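Local coordinates for fructose permease (Bacillus subtilis, PDB 1BLE), which accepts a phosphoryl group from phospho-EIIA and passes it to fructose as the sugar is taken up across the cell membrane, at residues A28-A39 with V56-M66. Residues are numbered along the deposited sequence; the frame is centred on the assembly and turned at random.
Sequences ADRIIVVSDDIA and VKASAVSVSKM
Six backbone hydrogen bonds run along the parallel pairing of strands 30-34 and 57-61, from Lys-57 N to Asp-29 O at 3.2 Å, just before the first strand, to Ser-35 N and Val-61 O at 3.0 Å, just after it. Beyond the strand ends Asp-36 OD1 takes the amide of Val-63, N to OD1 3.2 Å with 161° at the hydrogen, the donor standing well above the carboxylate plane. A chi1 of -72° sets the Asp-36 carboxylate beside its own backbone N, from where it leans across to the first turn of the helix beginning at Val-63. An alanine here would remove the carboxylate and would probably leave the Val-63 amide without this acceptor at the helix start. Ser-35 and Ser-62 are the N-caps of the two helices; Ser-35 OG accepts from Ile-38 N and also bonds Glu-85. In the mostly parallel, open alpha/beta sheet of this PTS EIIB type-4 domain, 57-61 is an edge strand of the subunit's own sheet, beside 30-34, whose other edge bonds strand 79-84. On the face shared by Ile-32, Val-34 and Val-61, helix 63-71 folds back over the strands: Val-34 CG2 meets Met-66 CG at 3.8 Å, the two side chains crossing at about a right angle. Bent at chi2 (55°), Met-66 brings SD to 4.1 Å from Ile-32 CG2, a methyl that also touches Val-61 CG2. Met-43 of the second subunit packs on Ile-32, Ser-59 and Val-61. On the opposite face, Val-33 CB lies 4.1 Å from Ala-60 CB.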
# COMPACT_ATOMS: atom_id res chain seq x y z
N ALA A 28 13.36 -14.90 -2.23
CA ALA A 28 12.22 -14.90 -1.33
C ALA A 28 11.01 -14.35 -2.05
O ALA A 28 11.16 -13.50 -2.91
CB ALA A 28 12.52 -14.09 -0.11
N ASP A 29 9.83 -14.84 -1.68
CA ASP A 29 8.59 -14.42 -2.31
C ASP A 29 8.11 -13.12 -1.65
O ASP A 29 7.70 -12.16 -2.32
CB ASP A 29 7.49 -15.50 -2.15
CG ASP A 29 7.97 -16.95 -2.53
OD1 ASP A 29 8.63 -17.15 -3.57
OD2 ASP A 29 7.62 -17.91 -1.80
N ARG A 30 8.23 -13.09 -0.33
CA ARG A 30 7.77 -11.95 0.47
C ARG A 30 8.66 -11.42 1.58
O ARG A 30 9.48 -12.15 2.13
CB ARG A 30 6.43 -12.32 1.08
CG ARG A 30 6.45 -13.67 1.73
CD ARG A 30 5.02 -14.14 1.93
NE ARG A 30 4.31 -14.50 0.70
CZ ARG A 30 2.98 -14.47 0.57
NH1 ARG A 30 2.22 -14.06 1.60
NH2 ARG A 30 2.40 -14.90 -0.55
N ILE A 31 8.47 -10.13 1.91
CA ILE A 31 9.19 -9.44 2.97
C ILE A 31 8.15 -9.03 3.99
O ILE A 31 7.19 -8.35 3.66
CB ILE A 31 9.84 -8.16 2.46
CG1 ILE A 31 10.94 -8.50 1.52
CG2 ILE A 31 10.49 -7.38 3.59
CD1 ILE A 31 11.62 -7.26 1.06
N ILE A 32 8.34 -9.41 5.23
CA ILE A 32 7.37 -9.02 6.22
C ILE A 32 8.05 -8.23 7.33
O ILE A 32 9.08 -8.65 7.87
CB ILE A 32 6.69 -10.26 6.80
CG1 ILE A 32 6.01 -11.04 5.69
CG2 ILE A 32 5.68 -9.86 7.84
CD1 ILE A 32 5.79 -12.48 6.05
N VAL A 33 7.50 -7.06 7.64
CA VAL A 33 8.04 -6.24 8.74
C VAL A 33 7.25 -6.65 9.97
O VAL A 33 6.01 -6.66 9.97
CB VAL A 33 7.90 -4.71 8.46
CG1 VAL A 33 8.18 -3.90 9.69
CG2 VAL A 33 8.88 -4.31 7.42
N VAL A 34 7.96 -7.11 10.99
CA VAL A 34 7.31 -7.57 12.22
C VAL A 34 7.56 -6.52 13.31
O VAL A 34 8.69 -6.27 13.70
CB VAL A 34 7.86 -8.98 12.63
CG1 VAL A 34 7.08 -9.56 13.76
CG2 VAL A 34 7.82 -9.94 11.44
N SER A 35 6.50 -5.85 13.75
CA SER A 35 6.62 -4.82 14.79
C SER A 35 5.24 -4.41 15.20
O SER A 35 4.46 -4.08 14.35
CB SER A 35 7.37 -3.59 14.27
OG SER A 35 7.03 -2.43 15.04
N ASP A 36 4.96 -4.39 16.51
CA ASP A 36 3.64 -3.99 17.00
C ASP A 36 3.38 -2.50 16.76
O ASP A 36 2.34 -2.14 16.24
CB ASP A 36 3.45 -4.33 18.48
CG ASP A 36 3.29 -5.84 18.74
OD1 ASP A 36 4.17 -6.64 18.33
OD2 ASP A 36 2.29 -6.23 19.38
N ASP A 37 4.38 -1.65 17.04
CA ASP A 37 4.28 -0.20 16.86
C ASP A 37 3.94 0.17 15.40
O ASP A 37 2.98 0.88 15.13
CB ASP A 37 5.62 0.49 17.22
CG ASP A 37 5.99 0.38 18.72
OD1 ASP A 37 5.99 -0.74 19.29
OD2 ASP A 37 6.35 1.44 19.32
N ILE A 38 4.75 -0.30 14.47
CA ILE A 38 4.59 -0.04 13.05
C ILE A 38 3.26 -0.60 12.48
O ILE A 38 2.72 -0.08 11.52
CB ILE A 38 5.80 -0.66 12.28
CG1 ILE A 38 7.08 0.13 12.55
CG2 ILE A 38 5.54 -0.76 10.81
CD1 ILE A 38 8.36 -0.61 12.19
N ALA A 39 2.71 -1.61 13.11
CA ALA A 39 1.48 -2.23 12.60
C ALA A 39 0.23 -1.52 12.99
O ALA A 39 -0.81 -1.77 12.41
CB ALA A 39 1.40 -3.67 13.07
N VAL A 56 7.93 -8.56 -5.62
CA VAL A 56 8.03 -9.02 -4.23
C VAL A 56 6.88 -8.50 -3.36
O VAL A 56 6.65 -7.29 -3.27
CB VAL A 56 9.35 -8.63 -3.57
CG1 VAL A 56 9.67 -9.63 -2.45
CG2 VAL A 56 10.45 -8.59 -4.59
N LYS A 57 6.12 -9.42 -2.78
CA LYS A 57 5.00 -9.06 -1.95
C LYS A 57 5.59 -8.61 -0.60
O LYS A 57 6.60 -9.12 -0.16
CB LYS A 57 4.02 -10.25 -1.82
CG LYS A 57 3.54 -10.84 -3.20
CD LYS A 57 2.70 -12.14 -3.08
CE LYS A 57 2.64 -12.94 -4.41
NZ LYS A 57 3.99 -13.45 -4.84
N ALA A 58 5.00 -7.59 -0.01
CA ALA A 58 5.48 -7.03 1.23
C ALA A 58 4.32 -6.71 2.12
O ALA A 58 3.28 -6.35 1.64
CB ALA A 58 6.20 -5.79 0.94
N SER A 59 4.49 -6.83 3.42
CA SER A 59 3.39 -6.47 4.33
C SER A 59 3.93 -6.26 5.72
O SER A 59 5.05 -6.68 6.03
CB SER A 59 2.29 -7.53 4.33
OG SER A 59 2.66 -8.60 5.18
N ALA A 60 3.19 -5.53 6.54
CA ALA A 60 3.65 -5.28 7.91
C ALA A 60 2.64 -5.79 8.92
O ALA A 60 1.48 -5.40 8.94
CB ALA A 60 3.94 -3.81 8.14
N VAL A 61 3.08 -6.71 9.75
CA VAL A 61 2.22 -7.29 10.74
C VAL A 61 2.86 -7.15 12.12
O VAL A 61 4.01 -6.70 12.24
CB VAL A 61 1.99 -8.76 10.42
CG1 VAL A 61 1.10 -8.88 9.25
CG2 VAL A 61 3.34 -9.46 10.13
N SER A 62 2.10 -7.53 13.14
CA SER A 62 2.50 -7.50 14.55
C SER A 62 3.07 -8.86 14.99
O SER A 62 2.84 -9.88 14.34
CB SER A 62 1.30 -7.16 15.42
OG SER A 62 0.40 -8.26 15.56
N VAL A 63 3.76 -8.89 16.13
CA VAL A 63 4.34 -10.13 16.64
C VAL A 63 3.29 -11.23 16.79
O VAL A 63 3.56 -12.40 16.56
CB VAL A 63 5.05 -9.91 17.96
CG1 VAL A 63 5.50 -11.26 18.57
CG2 VAL A 63 6.25 -9.01 17.72
N SER A 64 2.07 -10.82 17.07
CA SER A 64 0.95 -11.74 17.25
C SER A 64 0.43 -12.38 15.94
O SER A 64 0.21 -13.61 15.89
CB SER A 64 -0.17 -11.00 18.00
OG SER A 64 0.41 -10.11 18.97
N LYS A 65 0.24 -11.57 14.89
CA LYS A 65 -0.23 -12.05 13.59
C LYS A 65 0.89 -12.84 12.92
O LYS A 65 0.63 -13.87 12.32
CB LYS A 65 -0.70 -10.87 12.73
CG LYS A 65 -1.24 -11.19 11.32
CD LYS A 65 -2.66 -11.74 11.27
CE LYS A 65 -3.08 -12.21 9.86
NZ LYS A 65 -4.49 -12.75 9.91
N MET A 66 2.13 -12.40 13.08
CA MET A 66 3.26 -13.13 12.49
C MET A 66 3.24 -14.54 13.04
O MET A 66 3.24 -15.50 12.29
CB MET A 66 4.61 -12.46 12.79
CG MET A 66 5.79 -13.12 12.07
SD MET A 66 5.52 -13.18 10.29
CE MET A 66 6.06 -14.84 9.89